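Local coordinates for protein decapping nuclease RAI1 (Scheffersomyces stipitis, PDB 5BTO) that removes NAD caps from the 5' ends of RNAs, using a divalent metal cation, and binds and stimulates the exoribonuclease RAT1, at residues S265-F277 and E312-E324. Residues are numbered along the deposited sequence; the frame is centred on the assembly and turned at random.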
loop_
_atom_site.group_PDB
_atom_site.type_symbol
_atom_site.label_atom_id
_atom_site.label_comp_id
_atom_site.label_asym_id
_atom_site.label_seq_id
_atom_site.Cartn_x
_atom_site.Cartn_y
_atom_site.Cartn_z
ATOM N N SER A 265 4.579 -35.123 10.551
ATOM C CA SER A 265 5.665 -34.274 11.038
ATOM C C SER A 265 5.209 -32.824 11.032
ATOM O O SER A 265 4.212 -32.491 10.396
ATOM C CB SER A 265 6.902 -34.410 10.148
ATOM O OG SER A 265 6.659 -33.852 8.863
ATOM N N ASN A 266 5.938 -31.967 11.744
ATOM C CA ASN A 266 5.632 -30.538 11.741
ATOM C C ASN A 266 5.691 -29.981 10.328
ATOM O O ASN A 266 4.851 -29.164 9.929
ATOM C CB ASN A 266 6.589 -29.774 12.659
ATOM C CG ASN A 266 6.420 -30.145 14.121
ATOM O OD1 ASN A 266 5.323 -30.480 14.565
ATOM N ND2 ASN A 266 7.511 -30.086 14.876
ATOM N N GLY A 267 6.678 -30.437 9.563
ATOM C CA GLY A 267 6.818 -30.028 8.178
ATOM C C GLY A 267 5.590 -30.313 7.331
ATOM O O GLY A 267 5.228 -29.513 6.461
ATOM N N GLN A 268 4.942 -31.448 7.581
ATOM C CA GLN A 268 3.754 -31.804 6.822
ATOM C C GLN A 268 2.586 -30.932 7.270
ATOM O O GLN A 268 1.718 -30.580 6.470
ATOM C CB GLN A 268 3.418 -33.296 6.962
ATOM C CG GLN A 268 4.451 -34.244 6.357
ATOM C CD GLN A 268 4.681 -34.025 4.870
ATOM O OE1 GLN A 268 3.786 -33.604 4.131
ATOM N NE2 GLN A 268 5.894 -34.312 4.424
ATOM N N VAL A 269 2.564 -30.562 8.547
ATOM C CA VAL A 269 1.537 -29.640 9.029
ATOM C C VAL A 269 1.702 -28.298 8.317
ATOM O O VAL A 269 0.720 -27.664 7.905
ATOM C CB VAL A 269 1.593 -29.458 10.548
ATOM C CG1 VAL A 269 0.545 -28.457 10.998
ATOM C CG2 VAL A 269 1.347 -30.797 11.229
ATOM N N VAL A 270 2.954 -27.881 8.155
ATOM C CA VAL A 270 3.247 -26.665 7.388
ATOM C C VAL A 270 2.685 -26.734 5.975
ATOM O O VAL A 270 2.004 -25.795 5.511
ATOM C CB VAL A 270 4.759 -26.421 7.301
ATOM C CG1 VAL A 270 5.083 -25.410 6.197
ATOM C CG2 VAL A 270 5.275 -25.952 8.640
ATOM N N ASN A 271 2.981 -27.836 5.289
ATOM C CA ASN A 271 2.519 -28.034 3.923
ATOM C C ASN A 271 1.003 -27.982 3.897
ATOM O O ASN A 271 0.404 -27.342 3.030
ATOM C CB ASN A 271 2.981 -29.382 3.353
ATOM C CG ASN A 271 4.481 -29.440 3.091
ATOM O OD1 ASN A 271 5.141 -28.413 2.960
ATOM N ND2 ASN A 271 5.020 -30.659 3.003
ATOM N N PHE A 272 0.378 -28.654 4.858
ATOM C CA PHE A 272 -1.071 -28.729 4.867
ATOM C C PHE A 272 -1.696 -27.355 5.064
ATOM O O PHE A 272 -2.699 -27.012 4.419
ATOM C CB PHE A 272 -1.551 -29.686 5.960
ATOM C CG PHE A 272 -3.046 -29.832 6.028
ATOM C CD1 PHE A 272 -3.792 -30.000 4.873
ATOM C CD2 PHE A 272 -3.701 -29.802 7.242
ATOM C CE1 PHE A 272 -5.174 -30.127 4.935
ATOM C CE2 PHE A 272 -5.087 -29.941 7.312
ATOM C CZ PHE A 272 -5.821 -30.104 6.153
ATOM N N GLU A 273 -1.113 -26.563 5.960
ATOM C CA GLU A 273 -1.709 -25.269 6.266
ATOM C C GLU A 273 -1.801 -24.372 5.040
ATOM O O GLU A 273 -2.804 -23.674 4.859
ATOM C CB GLU A 273 -0.969 -24.545 7.389
ATOM C CG GLU A 273 -1.710 -23.293 7.833
ATOM C CD GLU A 273 -0.903 -22.448 8.776
ATOM O OE1 GLU A 273 0.022 -21.758 8.298
ATOM O OE2 GLU A 273 -1.198 -22.475 9.986
ATOM N N LYS A 274 -0.761 -24.386 4.207
ATOM C CA LYS A 274 -0.771 -23.613 2.968
ATOM C C LYS A 274 -1.936 -24.041 2.082
ATOM O O LYS A 274 -2.619 -23.200 1.490
ATOM C CB LYS A 274 0.545 -23.782 2.194
ATOM C CG LYS A 274 1.759 -23.215 2.895
ATOM C CD LYS A 274 3.021 -23.463 2.075
ATOM C CE LYS A 274 2.816 -23.077 0.611
ATOM N NZ LYS A 274 2.320 -21.678 0.460
ATOM N N LYS A 275 -2.155 -25.351 1.997
ATOM C CA LYS A 275 -3.211 -25.891 1.146
ATOM C C LYS A 275 -4.572 -25.569 1.738
ATOM O O LYS A 275 -5.511 -25.213 1.022
ATOM C CB LYS A 275 -3.066 -27.412 0.990
ATOM C CG LYS A 275 -1.816 -27.866 0.235
ATOM C CD LYS A 275 -1.743 -29.394 0.170
ATOM C CE LYS A 275 -0.427 -29.873 -0.420
ATOM N NZ LYS A 275 -0.381 -31.360 -0.475
ATOM N N LEU A 276 -4.684 -25.717 3.051
ATOM C CA LEU A 276 -5.949 -25.492 3.738
ATOM C C LEU A 276 -6.375 -24.031 3.607
ATOM O O LEU A 276 -7.560 -23.741 3.420
ATOM C CB LEU A 276 -5.838 -25.908 5.215
ATOM C CG LEU A 276 -7.121 -25.885 6.055
ATOM C CD1 LEU A 276 -8.148 -26.887 5.515
ATOM C CD2 LEU A 276 -6.806 -26.201 7.514
ATOM N N PHE A 277 -5.411 -23.109 3.690
ATOM C CA PHE A 277 -5.713 -21.696 3.482
ATOM C C PHE A 277 -6.226 -21.447 2.060
ATOM O O PHE A 277 -7.212 -20.738 1.869
ATOM C CB PHE A 277 -4.461 -20.845 3.741
ATOM C CG PHE A 277 -4.618 -19.389 3.347
ATOM C CD1 PHE A 277 -5.583 -18.600 3.943
ATOM C CD2 PHE A 277 -3.771 -18.827 2.411
ATOM C CE1 PHE A 277 -5.727 -17.258 3.590
ATOM C CE2 PHE A 277 -3.896 -17.490 2.046
ATOM C CZ PHE A 277 -4.878 -16.703 2.642
ATOM N N GLU A 312 -15.078 -22.654 9.904
ATOM C CA GLU A 312 -14.237 -22.980 11.057
ATOM C C GLU A 312 -12.746 -22.967 10.707
ATOM O O GLU A 312 -11.900 -23.024 11.599
ATOM C CB GLU A 312 -14.635 -24.319 11.698
ATOM C CG GLU A 312 -14.121 -25.561 10.975
ATOM C CD GLU A 312 -14.693 -26.859 11.552
ATOM O OE1 GLU A 312 -14.812 -26.961 12.797
ATOM O OE2 GLU A 312 -15.026 -27.774 10.764
ATOM N N ILE A 313 -12.420 -22.861 9.421
ATOM C CA ILE A 313 -11.018 -22.949 9.021
ATOM C C ILE A 313 -10.152 -21.773 9.513
ATOM O O ILE A 313 -9.030 -21.982 9.971
ATOM C CB ILE A 313 -10.846 -23.158 7.493
ATOM C CG1 ILE A 313 -11.407 -24.532 7.085
ATOM C CG2 ILE A 313 -9.368 -23.054 7.108
ATOM C CD1 ILE A 313 -11.451 -24.771 5.578
ATOM N N PRO A 314 -10.666 -20.536 9.424
ATOM C CA PRO A 314 -9.802 -19.424 9.863
ATOM C C PRO A 314 -9.321 -19.575 11.308
ATOM O O PRO A 314 -8.165 -19.257 11.596
ATOM C CB PRO A 314 -10.706 -18.195 9.698
ATOM C CG PRO A 314 -11.591 -18.574 8.542
ATOM C CD PRO A 314 -11.902 -20.051 8.777
ATOM N N LEU A 315 -10.178 -20.078 12.195
ATOM C CA LEU A 315 -9.788 -20.241 13.591
ATOM C C LEU A 315 -8.814 -21.414 13.774
ATOM O O LEU A 315 -7.886 -21.344 14.589
ATOM C CB LEU A 315 -11.019 -20.403 14.486
ATOM C CG LEU A 315 -10.744 -20.511 15.982
ATOM C CD1 LEU A 315 -10.008 -19.283 16.516
ATOM C CD2 LEU A 315 -12.051 -20.733 16.725
ATOM N N LEU A 316 -9.008 -22.489 13.013
ATOM C CA LEU A 316 -8.023 -23.576 13.024
ATOM C C LEU A 316 -6.630 -23.060 12.666
ATOM O O LEU A 316 -5.636 -23.403 13.309
ATOM C CB LEU A 316 -8.411 -24.691 12.062
ATOM C CG LEU A 316 -9.525 -25.632 12.499
ATOM C CD1 LEU A 316 -9.791 -26.645 11.401
ATOM C CD2 LEU A 316 -9.122 -26.332 13.802
ATOM N N ILE A 317 -6.560 -22.233 11.631
ATOM C CA ILE A 317 -5.280 -21.664 11.215
ATOM C C ILE A 317 -4.703 -20.732 12.292
ATOM O O ILE A 317 -3.513 -20.810 12.640
ATOM C CB ILE A 317 -5.430 -20.947 9.862
ATOM C CG1 ILE A 317 -5.634 -21.981 8.744
ATOM C CG2 ILE A 317 -4.209 -20.083 9.545
ATOM C CD1 ILE A 317 -5.946 -21.366 7.404
ATOM N N LYS A 318 -5.549 -19.870 12.838
ATOM C CA LYS A 318 -5.115 -18.950 13.882
ATOM C C LYS A 318 -4.535 -19.686 15.085
ATOM O O LYS A 318 -3.524 -19.260 15.654
ATOM C CB LYS A 318 -6.268 -18.047 14.325
ATOM C CG LYS A 318 -5.872 -16.989 15.348
ATOM C CD LYS A 318 -7.045 -16.081 15.662
ATOM C CE LYS A 318 -6.645 -14.945 16.594
ATOM N NZ LYS A 318 -5.791 -13.921 15.912
ATOM N N ASN A 319 -5.190 -20.779 15.478
ATOM C CA ASN A 319 -4.774 -21.542 16.648
ATOM C C ASN A 319 -3.632 -22.538 16.434
ATOM O O ASN A 319 -3.232 -23.243 17.374
ATOM C CB ASN A 319 -5.973 -22.263 17.246
ATOM C CG ASN A 319 -6.906 -21.321 17.959
ATOM O OD1 ASN A 319 -6.510 -20.228 18.355
ATOM N ND2 ASN A 319 -8.153 -21.735 18.130
ATOM N N ASN A 320 -3.116 -22.599 15.212
ATOM C CA ASN A 320 -1.936 -23.417 14.916
ATOM C C ASN A 320 -0.630 -22.715 15.305
ATOM O O ASN A 320 -0.248 -21.727 14.691
ATOM C CB ASN A 320 -1.897 -23.762 13.424
ATOM C CG ASN A 320 -0.668 -24.564 13.042
ATOM O OD1 ASN A 320 -0.004 -25.147 13.900
ATOM N ND2 ASN A 320 -0.362 -24.603 11.751
ATOM N N ALA A 321 0.060 -23.239 16.313
ATOM C CA ALA A 321 1.324 -22.650 16.770
ATOM C C ALA A 321 2.373 -22.506 15.657
ATOM O O ALA A 321 3.043 -21.473 15.558
ATOM C CB ALA A 321 1.894 -23.455 17.927
ATOM N N LEU A 322 2.524 -23.553 14.847
ATOM C CA LEU A 322 3.437 -23.547 13.701
ATOM C C LEU A 322 2.992 -22.488 12.706
ATOM O O LEU A 322 1.806 -22.201 12.622
ATOM C CB LEU A 322 3.428 -24.910 13.028
ATOM C CG LEU A 322 3.615 -26.062 14.008
ATOM C CD1 LEU A 322 3.509 -27.404 13.294
ATOM C CD2 LEU A 322 4.960 -25.920 14.701
ATOM N N THR A 323 3.926 -21.936 11.929
ATOM C CA THR A 323 3.648 -20.674 11.228
ATOM C C THR A 323 4.010 -20.561 9.732
ATOM O O THR A 323 5.008 -21.120 9.272
ATOM C CB THR A 323 4.320 -19.499 11.985
ATOM O OG1 THR A 323 3.930 -19.533 13.365
ATOM C CG2 THR A 323 3.923 -18.167 11.381
ATOM N N GLU A 324 3.157 -19.837 8.999
ATOM C CA GLU A 324 3.421 -19.273 7.658
ATOM C C GLU A 324 2.220 -19.408 6.704
ATOM O O GLU A 324 2.266 -18.987 5.533
ATOM C CB GLU A 324 4.693 -19.823 7.010
ATOM C CG GLU A 324 4.477 -21.097 6.223
ATOM C CD GLU A 324 5.625 -21.403 5.292
ATOM O OE1 GLU A 324 6.656 -20.696 5.369
ATOM O OE2 GLU A 324 5.495 -22.344 4.482
HETATM O O HOH W 1 0.494 -19.474 9.453
HETATM O O HOH W 2 -0.231 -20.893 11.748
#
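Glu273 meets Asn320 where helix 266-277 faces the turn that follows helix 313-318. The helical segments run nearly antiparallel, at 152°, with axes 10.7 Å apart. The tight part is apolar and lies at the C-terminal end of segment 265-277. There Leu276 CG sits 3.8 Å from Ile313 CG2, and their CD1 atoms also meet. Ile317 CD1 reaches the CA and CB of Phe277, while Ile317 CG2 lies against the Glu273 carboxylate. Ile331 covers Glu273 and Phe277, and Trp280 packs on Ile313.

Glu273 is buried and holds the turn. Its CG is anti to the backbone N (chi1 -172°), which directs the carboxylate at residues 320-324. Asn320 ND2 donates to Glu273 OE2 at 2.9 Å, from above the carboxylate plane; the amide plane stands 76° from it. Water 1 donates to Glu273 OE1 at 2.6 Å and accepts from Glu324 N. Water 2 lies near both Glu273 OE2 and Leu322 O, with too few protons for all its acceptors.

The N-terminal end and the flank beside Glu324 are looser and more exposed. Leu322 CD1 touches Val269 CG1 at 3.9 Å, and the Leu322 side chain crosses that of Asn266 at about a right angle. Glu324 OE2 lies beside Val270 CG1 (3.5 Å) and Lys274 CD, yet 5.2 Å from Lys274 NZ, so no salt bridge forms.

A glutamine in place of Glu273 has an NH2 group where one oxygen was, and would probably leave Asn320 ND2 or water 1 facing a donor. Apolar packing thus closes one end, where the side chains of Leu276 and substrate-binding Lys258 are about 8 Å apart. One buried carboxylate, probably charged since Asn320 ND2 and water 1 both donate to it, ties the water-bridged loop to helix 266-286 of the PD-(D/E)XK nuclease fold.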